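Local coordinates for protein abietadiene synthase, chloroplastic (Abies grandis, PDB 3S9V) that belongs to the plant terpene synthases, mostly helical chloroplast enzymes that carry an N-terminal terpene synthase domain and a metal-binding terpene synthase domain, at residues A[158-163]-A[181-186]; A[153-158]-A[173-178]; A[188-193]-A[207-212]. All coordinates share one frame; numbering follows the deposited sequence.

Contact 1 (A[158-163]-A[181-186]); sequences MLKEAK and EKREAK
K160, R183 and E184 meet as a small salt-bridge network between two consecutive helices, 151-164 and 174-187. Between segments 158-163 and 181-186 the nearest CA atoms, of K160 and E181, are 11.0 Å apart. Long side chains therefore bridge the gap, and only 85 Å² is buried between the segments. The firmly packed part is R183. With CG anti to the backbone N (chi1 167°) and an extended chain up to NE, it runs toward helix 151-164 and lies on P156 and A157. Its NE bonds to I153 O, while NH2 is held by G208 O and by E211, which leaves NH1 to face K160. The methylene CD of K160 approaches that NH1 at 4.1 Å, obliquely to the guanidinium.

The looser side, where K160 and E184 are partly exposed, is held by a long charge pairing. K160 bends at chi3 (70°) and E184 at chi2 (75°); the two side chains cross at about a right angle and their charged ends come near each other. At 3.6 Å, the K160 NZ to E184 OE2 salt bridge is long. Two like charges come within 4.2 Å here, K160 NZ and R183 NH1, and the carboxylate probably offsets them, since E184 OE2 also makes a long 3.8 Å salt bridge with R183 NH1.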
# COMPACT_ATOMS: atom_id res chain seq x y z
N MET A 158 -2.62 32.67 22.44
CA MET A 158 -2.26 32.48 23.84
C MET A 158 -1.21 33.51 24.26
O MET A 158 -1.16 33.91 25.43
CB MET A 158 -1.74 31.06 24.10
CG MET A 158 -2.80 29.96 24.02
SD MET A 158 -2.22 28.37 24.70
CE MET A 158 -0.84 28.03 23.59
N LEU A 159 -0.37 33.94 23.32
CA LEU A 159 0.65 34.95 23.63
C LEU A 159 -0.07 36.19 24.14
O LEU A 159 0.37 36.82 25.11
CB LEU A 159 1.47 35.33 22.38
CG LEU A 159 2.67 34.44 22.03
CD1 LEU A 159 3.35 34.96 20.77
CD2 LEU A 159 3.64 34.41 23.19
N LYS A 160 -1.17 36.54 23.48
CA LYS A 160 -1.97 37.70 23.87
C LYS A 160 -2.62 37.48 25.24
O LYS A 160 -2.71 38.41 26.04
CB LYS A 160 -3.04 37.99 22.81
CG LYS A 160 -2.45 38.33 21.45
CD LYS A 160 -3.50 38.50 20.37
CE LYS A 160 -4.31 39.76 20.57
NZ LYS A 160 -5.20 40.02 19.40
N GLU A 161 -3.06 36.25 25.51
CA GLU A 161 -3.67 35.96 26.81
C GLU A 161 -2.62 36.20 27.87
O GLU A 161 -2.84 36.91 28.85
CB GLU A 161 -4.12 34.49 26.92
CG GLU A 161 -5.15 34.00 25.91
CD GLU A 161 -5.71 32.63 26.31
OE1 GLU A 161 -6.55 32.58 27.24
OE2 GLU A 161 -5.29 31.60 25.71
N ALA A 162 -1.46 35.57 27.68
CA ALA A 162 -0.34 35.67 28.60
C ALA A 162 0.01 37.11 28.92
O ALA A 162 0.24 37.46 30.07
CB ALA A 162 0.89 34.93 28.01
N LYS A 163 0.06 37.95 27.89
CA LYS A 163 0.38 39.36 28.06
C LYS A 163 -0.66 40.01 28.99
O LYS A 163 -0.29 40.71 29.93
CB LYS A 163 0.40 40.07 26.70
CG LYS A 163 0.99 41.47 26.75
CD LYS A 163 1.28 42.00 25.35
CE LYS A 163 2.00 43.35 25.40
NZ LYS A 163 2.38 43.88 24.06
N GLU A 181 1.72 39.43 14.76
CA GLU A 181 1.34 40.31 13.66
C GLU A 181 0.84 39.50 12.46
O GLU A 181 -0.13 39.88 11.80
CB GLU A 181 2.54 41.16 13.23
CG GLU A 181 2.28 42.06 12.04
CD GLU A 181 3.53 42.77 11.55
OE1 GLU A 181 3.44 43.51 10.54
OE2 GLU A 181 4.60 42.59 12.17
N LYS A 182 1.50 38.37 12.20
CA LYS A 182 1.13 37.52 11.08
C LYS A 182 -0.23 36.87 11.31
O LYS A 182 -1.01 36.70 10.37
CB LYS A 182 2.19 36.44 10.85
CG LYS A 182 1.93 35.61 9.61
CD LYS A 182 2.99 34.52 9.41
CE LYS A 182 2.67 33.67 8.18
NZ LYS A 182 3.66 32.58 7.97
N ARG A 183 -0.51 36.48 12.55
CA ARG A 183 -1.78 35.86 12.88
C ARG A 183 -2.90 36.87 12.61
O ARG A 183 -3.94 36.52 12.06
CB ARG A 183 -1.82 35.44 14.35
CG ARG A 183 -3.22 35.08 14.86
CD ARG A 183 -3.20 34.64 16.32
NE ARG A 183 -4.53 34.34 16.83
CZ ARG A 183 -5.42 35.26 17.20
NH1 ARG A 183 -5.12 36.55 17.12
NH2 ARG A 183 -6.61 34.89 17.64
N GLU A 184 -2.66 38.11 13.01
CA GLU A 184 -3.65 39.16 12.82
C GLU A 184 -3.95 39.36 11.34
O GLU A 184 -5.10 39.57 10.96
CB GLU A 184 -3.17 40.47 13.42
CG GLU A 184 -4.30 41.35 13.91
CD GLU A 184 -4.90 40.85 15.21
OE1 GLU A 184 -6.02 41.28 15.57
OE2 GLU A 184 -4.25 40.02 15.88
N ALA A 185 -2.92 39.29 10.50
CA ALA A 185 -3.08 39.47 9.06
C ALA A 185 -3.67 38.21 8.42
O ALA A 185 -4.02 38.21 7.24
CB ALA A 185 -1.74 39.79 8.42
N LYS A 186 -3.78 37.15 9.21
CA LYS A 186 -4.32 35.89 8.72
C LYS A 186 -5.81 35.81 9.06
O LYS A 186 -6.61 35.32 8.27
CB LYS A 186 -3.57 34.72 9.37
CG LYS A 186 -3.83 33.35 8.76
CD LYS A 186 -2.90 32.30 9.38
CE LYS A 186 -3.14 30.91 8.80
NZ LYS A 186 -2.24 29.89 9.42

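Contact 2 (A[153-158]-A[173-178]); sequences IVFPAM and LPFLKQ
The hydrophobic interface between helix 151-164 and the first turns of helix 174-187 is where the ring of F155 meets F175 and L176, within an arrangement of successive helices consistent with the helical γ domain of plant diterpene synthases. F155 supplies everything on its side: it accounts for 48 Å² of the 91 Å² buried, and its bond from backbone to CB heads toward the other helix. CG stands anti to the backbone N (chi1 -174°), which carries the ring outward so that the CE2 and CZ corner leads.

The methyl CD2 of L176 abuts that corner, lying at the ring edge near its plane, 3.5 Å from F155 CE2 and 3.8 Å from F155 CZ. It arrives by a detour: the CB of L176 does not point across the gap, and CG, anti to the carbonyl carbon, brings the branch over. The CB bond of F175 does not point at the other helix either, but CG, anti to the backbone N, swings the ring nearer. Its CE2 lies 4.1 Å from F155 CE2, an oblique approach for both rings; their planes are inclined by roughly 40°, so the pair is neither a parallel stack nor a T-shaped one. F155 has its ring stack elsewhere, with F151.

Helix 151-164 is kinked around P156, whose N cannot join the preceding turn, and M158 N makes two weak bonds, to V154 O and F155 O. On the other segment L173 occupies the N-cap position, and K177 N bonds to L173 O at 2.8 Å. F132 of helix 122-136 touches both F155 and L176. Carbon alone meets carbon across these segments, with no hydrogen bond, so the fit rests on shape and burial of apolar surface rather than on directed bonds.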
# COMPACT_ATOMS: atom_id res chain seq x y z
N ILE A 153 -2.19 30.03 14.42
CA ILE A 153 -3.48 30.56 14.83
C ILE A 153 -3.58 30.48 16.35
O ILE A 153 -3.90 31.45 17.02
CB ILE A 153 -4.63 29.74 14.22
CG1 ILE A 153 -4.87 30.18 12.78
CG2 ILE A 153 -5.89 29.89 15.07
CD1 ILE A 153 -5.98 29.40 12.07
N VAL A 154 -3.26 29.30 16.86
CA VAL A 154 -3.33 29.01 18.28
C VAL A 154 -2.21 29.56 19.18
O VAL A 154 -2.46 29.98 20.31
CB VAL A 154 -3.45 27.48 18.45
CG1 VAL A 154 -3.07 27.07 19.83
CG2 VAL A 154 -4.89 27.04 18.10
N PHE A 155 -0.97 29.58 18.69
CA PHE A 155 0.12 30.07 19.52
C PHE A 155 0.07 31.58 19.83
O PHE A 155 0.26 31.99 20.97
CB PHE A 155 1.47 29.70 18.89
CG PHE A 155 2.66 30.03 19.74
CD1 PHE A 155 2.87 29.38 20.95
CD2 PHE A 155 3.58 30.99 19.34
CE1 PHE A 155 3.98 29.67 21.74
CE2 PHE A 155 4.69 31.29 20.12
CZ PHE A 155 4.89 30.63 21.32
N PRO A 156 -0.18 32.42 18.81
CA PRO A 156 -0.22 33.86 19.12
C PRO A 156 -1.43 34.24 19.98
O PRO A 156 -1.37 35.17 20.78
CB PRO A 156 -0.24 34.51 17.75
CG PRO A 156 0.47 33.51 16.88
CD PRO A 156 -0.11 32.21 17.36
N ALA A 157 -2.52 33.51 19.80
CA ALA A 157 -3.73 33.77 20.57
C ALA A 157 -3.43 33.65 22.06
O ALA A 157 -3.93 34.44 22.86
CB ALA A 157 -4.83 32.81 20.18
N MET A 158 -2.62 32.67 22.44
CA MET A 158 -2.26 32.48 23.84
C MET A 158 -1.21 33.51 24.26
O MET A 158 -1.16 33.91 25.43
CB MET A 158 -1.74 31.06 24.10
CG MET A 158 -2.80 29.96 24.02
SD MET A 158 -2.22 28.37 24.70
CE MET A 158 -0.84 28.03 23.59
N LEU A 173 10.90 39.64 21.36
CA LEU A 173 11.72 38.84 20.46
C LEU A 173 11.06 38.89 19.08
O LEU A 173 9.84 38.74 18.97
CB LEU A 173 11.79 37.39 20.93
CG LEU A 173 12.79 37.05 22.03
CD1 LEU A 173 12.73 35.56 22.32
CD2 LEU A 173 14.19 37.46 21.60
N PRO A 174 11.86 39.10 18.03
CA PRO A 174 11.28 39.15 16.68
C PRO A 174 10.29 38.02 16.43
O PRO A 174 9.15 38.26 16.06
CB PRO A 174 12.51 39.07 15.78
CG PRO A 174 13.51 39.86 16.57
CD PRO A 174 13.31 39.32 17.98
N PHE A 175 10.73 36.78 16.66
CA PHE A 175 9.87 35.62 16.45
C PHE A 175 8.48 35.76 17.08
O PHE A 175 7.47 35.55 16.41
CB PHE A 175 10.52 34.35 17.00
CG PHE A 175 9.64 33.13 16.90
CD1 PHE A 175 9.40 32.54 15.66
CD2 PHE A 175 9.02 32.60 18.03
CE1 PHE A 175 8.55 31.43 15.56
CE2 PHE A 175 8.17 31.50 17.93
CZ PHE A 175 7.94 30.92 16.69
N LEU A 176 8.43 36.10 18.36
CA LEU A 176 7.16 36.23 19.06
C LEU A 176 6.36 37.46 18.66
O LEU A 176 5.14 37.40 18.53
CB LEU A 176 7.40 36.22 20.56
CG LEU A 176 7.99 34.89 21.02
CD1 LEU A 176 8.30 34.91 22.51
CD2 LEU A 176 7.02 33.77 20.69
N LYS A 177 7.05 38.57 18.45
CA LYS A 177 6.36 39.80 18.06
C LYS A 177 5.79 39.66 16.65
O LYS A 177 4.68 40.10 16.38
CB LYS A 177 7.31 41.00 18.11
CG LYS A 177 6.60 42.31 17.79
CD LYS A 177 7.57 43.45 17.51
CE LYS A 177 6.80 44.69 17.04
NZ LYS A 177 7.69 45.79 16.62
N GLN A 178 6.56 39.05 15.75
CA GLN A 178 6.12 38.88 14.37
C GLN A 178 5.09 37.79 14.13
O GLN A 178 4.32 37.87 13.17
CB GLN A 178 7.34 38.64 13.48
CG GLN A 178 8.14 39.89 13.16
CD GLN A 178 9.57 39.58 12.77
OE1 GLN A 178 9.82 38.61 12.06
NE2 GLN A 178 10.50 40.40 13.24

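Contact 3 (A[188-193]-A[207-212]); sequences KRIPTD and EGLQEI
I190 reaches across to L209 and I212 with a single atom, its terminal methyl CD1. Of the 87 Å² buried between the segments, I190 contributes 40 Å², I212 23 Å² and L209 18 Å². The chain of I190 is extended beyond CG1 (chi2 176°), so CD1 is its foremost point, and all three residues direct their CB atoms toward the opposite segment. CD1 of I190 meets L209 CD2 at 4.2 Å and I212 CD1 at a looser 4.5 Å, so methyl faces methyl in both pairs.

The two receiving side chains are brought together by a type I beta turn, L209-I212, closed by I212 N to L209 O at 3.0 Å; the backbone angles of Q210 and E211, its two central residues, fit this class. The turn lies in the connection between helices 192-197 and 215-219, whereas I190 sits in the linker just before helix 192-197, next to P191 at the N-cap position. L187, at the end of helix 174-187, touches both L209 and I212 and so adds to the same apolar patch.

Ahead of the turn the backbone is tied by a side chain: Q210 NE2 donates to E207 O at 2.8 Å, nearly straight at 175°. The acceptor lies in the Q210 amide plane, while the donor is tilted 24° from the carbonyl plane of E207.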
# COMPACT_ATOMS: atom_id res chain seq x y z
N LYS A 188 -7.97 38.41 9.49
CA LYS A 188 -8.70 39.34 8.63
C LYS A 188 -8.73 38.86 7.19
O LYS A 188 -9.36 39.48 6.33
CB LYS A 188 -8.07 40.74 8.68
CG LYS A 188 -8.11 41.39 10.05
CD LYS A 188 -7.45 42.76 10.05
CE LYS A 188 -7.49 43.39 11.44
NZ LYS A 188 -6.79 44.71 11.50
N ARG A 189 -8.07 37.74 6.93
CA ARG A 189 -8.00 37.20 5.58
C ARG A 189 -8.82 35.91 5.43
O ARG A 189 -8.86 35.31 4.36
CB ARG A 189 -6.53 36.95 5.24
CG ARG A 189 -6.23 36.65 3.79
CD ARG A 189 -4.72 36.68 3.56
NE ARG A 189 -4.03 35.81 4.51
CZ ARG A 189 -2.71 35.82 4.71
NH1 ARG A 189 -1.94 36.66 4.04
NH2 ARG A 189 -2.17 34.99 5.60
N ILE A 190 -9.48 35.49 6.51
CA ILE A 190 -10.29 34.27 6.48
C ILE A 190 -11.67 34.48 5.85
O ILE A 190 -12.39 35.41 6.22
CB ILE A 190 -10.48 33.69 7.90
CG1 ILE A 190 -9.17 33.08 8.39
CG2 ILE A 190 -11.60 32.65 7.90
CD1 ILE A 190 -9.21 32.58 9.82
N PRO A 191 -12.04 33.62 4.89
CA PRO A 191 -13.33 33.69 4.19
C PRO A 191 -14.50 33.21 5.06
O PRO A 191 -14.77 32.01 5.17
CB PRO A 191 -13.11 32.82 2.96
CG PRO A 191 -12.18 31.77 3.47
CD PRO A 191 -11.18 32.59 4.27
N THR A 192 -15.18 34.18 5.67
CA THR A 192 -16.32 33.95 6.54
C THR A 192 -17.32 32.92 6.00
O THR A 192 -17.82 32.07 6.75
CB THR A 192 -17.05 35.28 6.78
OG1 THR A 192 -16.18 36.18 7.47
CG2 THR A 192 -18.31 35.08 7.59
N ASP A 193 -17.61 33.01 4.71
CA ASP A 193 -18.54 32.10 4.05
C ASP A 193 -18.15 30.65 4.30
O ASP A 193 -18.90 29.88 4.90
CB ASP A 193 -18.55 32.34 2.54
CG ASP A 193 -18.55 33.80 2.19
OD1 ASP A 193 -19.53 34.50 2.53
OD2 ASP A 193 -17.56 34.26 1.56
N GLU A 207 -9.98 27.35 19.47
CA GLU A 207 -9.46 27.96 20.68
C GLU A 207 -8.60 29.18 20.32
O GLU A 207 -8.34 30.04 21.17
CB GLU A 207 -8.65 26.95 21.51
CG GLU A 207 -7.32 26.53 20.90
CD GLU A 207 -7.42 25.30 20.03
OE1 GLU A 207 -8.51 25.03 19.48
OE2 GLU A 207 -6.39 24.60 19.87
N GLY A 208 -8.19 29.27 19.06
CA GLY A 208 -7.38 30.39 18.62
C GLY A 208 -8.14 31.39 17.76
O GLY A 208 -7.54 32.30 17.18
N LEU A 209 -9.46 31.23 17.66
CA LEU A 209 -10.29 32.12 16.85
C LEU A 209 -11.45 32.69 17.67
O LEU A 209 -12.39 33.26 17.13
CB LEU A 209 -10.85 31.35 15.66
CG LEU A 209 -9.83 30.61 14.81
CD1 LEU A 209 -10.54 29.59 13.95
CD2 LEU A 209 -9.05 31.61 13.95
N GLN A 210 -11.37 32.51 18.99
CA GLN A 210 -12.40 32.97 19.91
C GLN A 210 -12.78 34.45 19.85
O GLN A 210 -13.84 34.83 20.33
CB GLN A 210 -11.98 32.66 21.35
CG GLN A 210 -11.68 31.22 21.62
CD GLN A 210 -11.33 30.99 23.06
OE1 GLN A 210 -12.15 31.19 23.95
NE2 GLN A 210 -10.08 30.59 23.31
N GLU A 211 -11.92 35.29 19.29
CA GLU A 211 -12.23 36.71 19.23
C GLU A 211 -12.93 37.11 17.93
O GLU A 211 -13.53 38.18 17.86
CB GLU A 211 -10.96 37.56 19.38
CG GLU A 211 -9.99 37.12 20.47
CD GLU A 211 -8.76 36.43 19.89
OE1 GLU A 211 -8.92 35.41 19.19
OE2 GLU A 211 -7.63 36.92 20.14
N ILE A 212 -12.87 36.26 16.91
CA ILE A 212 -13.49 36.63 15.64
C ILE A 212 -14.61 35.73 15.13
O ILE A 212 -15.08 35.92 14.01
CB ILE A 212 -12.43 36.69 14.51
CG1 ILE A 212 -12.07 35.27 14.06
CG2 ILE A 212 -11.19 37.43 15.01
CD1 ILE A 212 -11.16 35.22 12.86

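Following the chain from the N terminus, 153-158 opens contact 2 and 158-163 opens contact 1, the two sharing M158. Contact 2 closes first, at 173-178, and contact 1 next, at 181-186, so the two loops cross; their centres are about 5 Å apart. Together they join helices 151-164 and 174-187 at two levels, apolar at the start of helix 174-187 and charged toward its end. Contact 3 follows in series, closing the loop between 188-193 and 207-212 around helix 192-197. Segment 207-212 folds back on helix 151-164, where I153 CG2 packs 3.8 Å from L209 CD2 and A157 CB 3.8 Å from G208 CA.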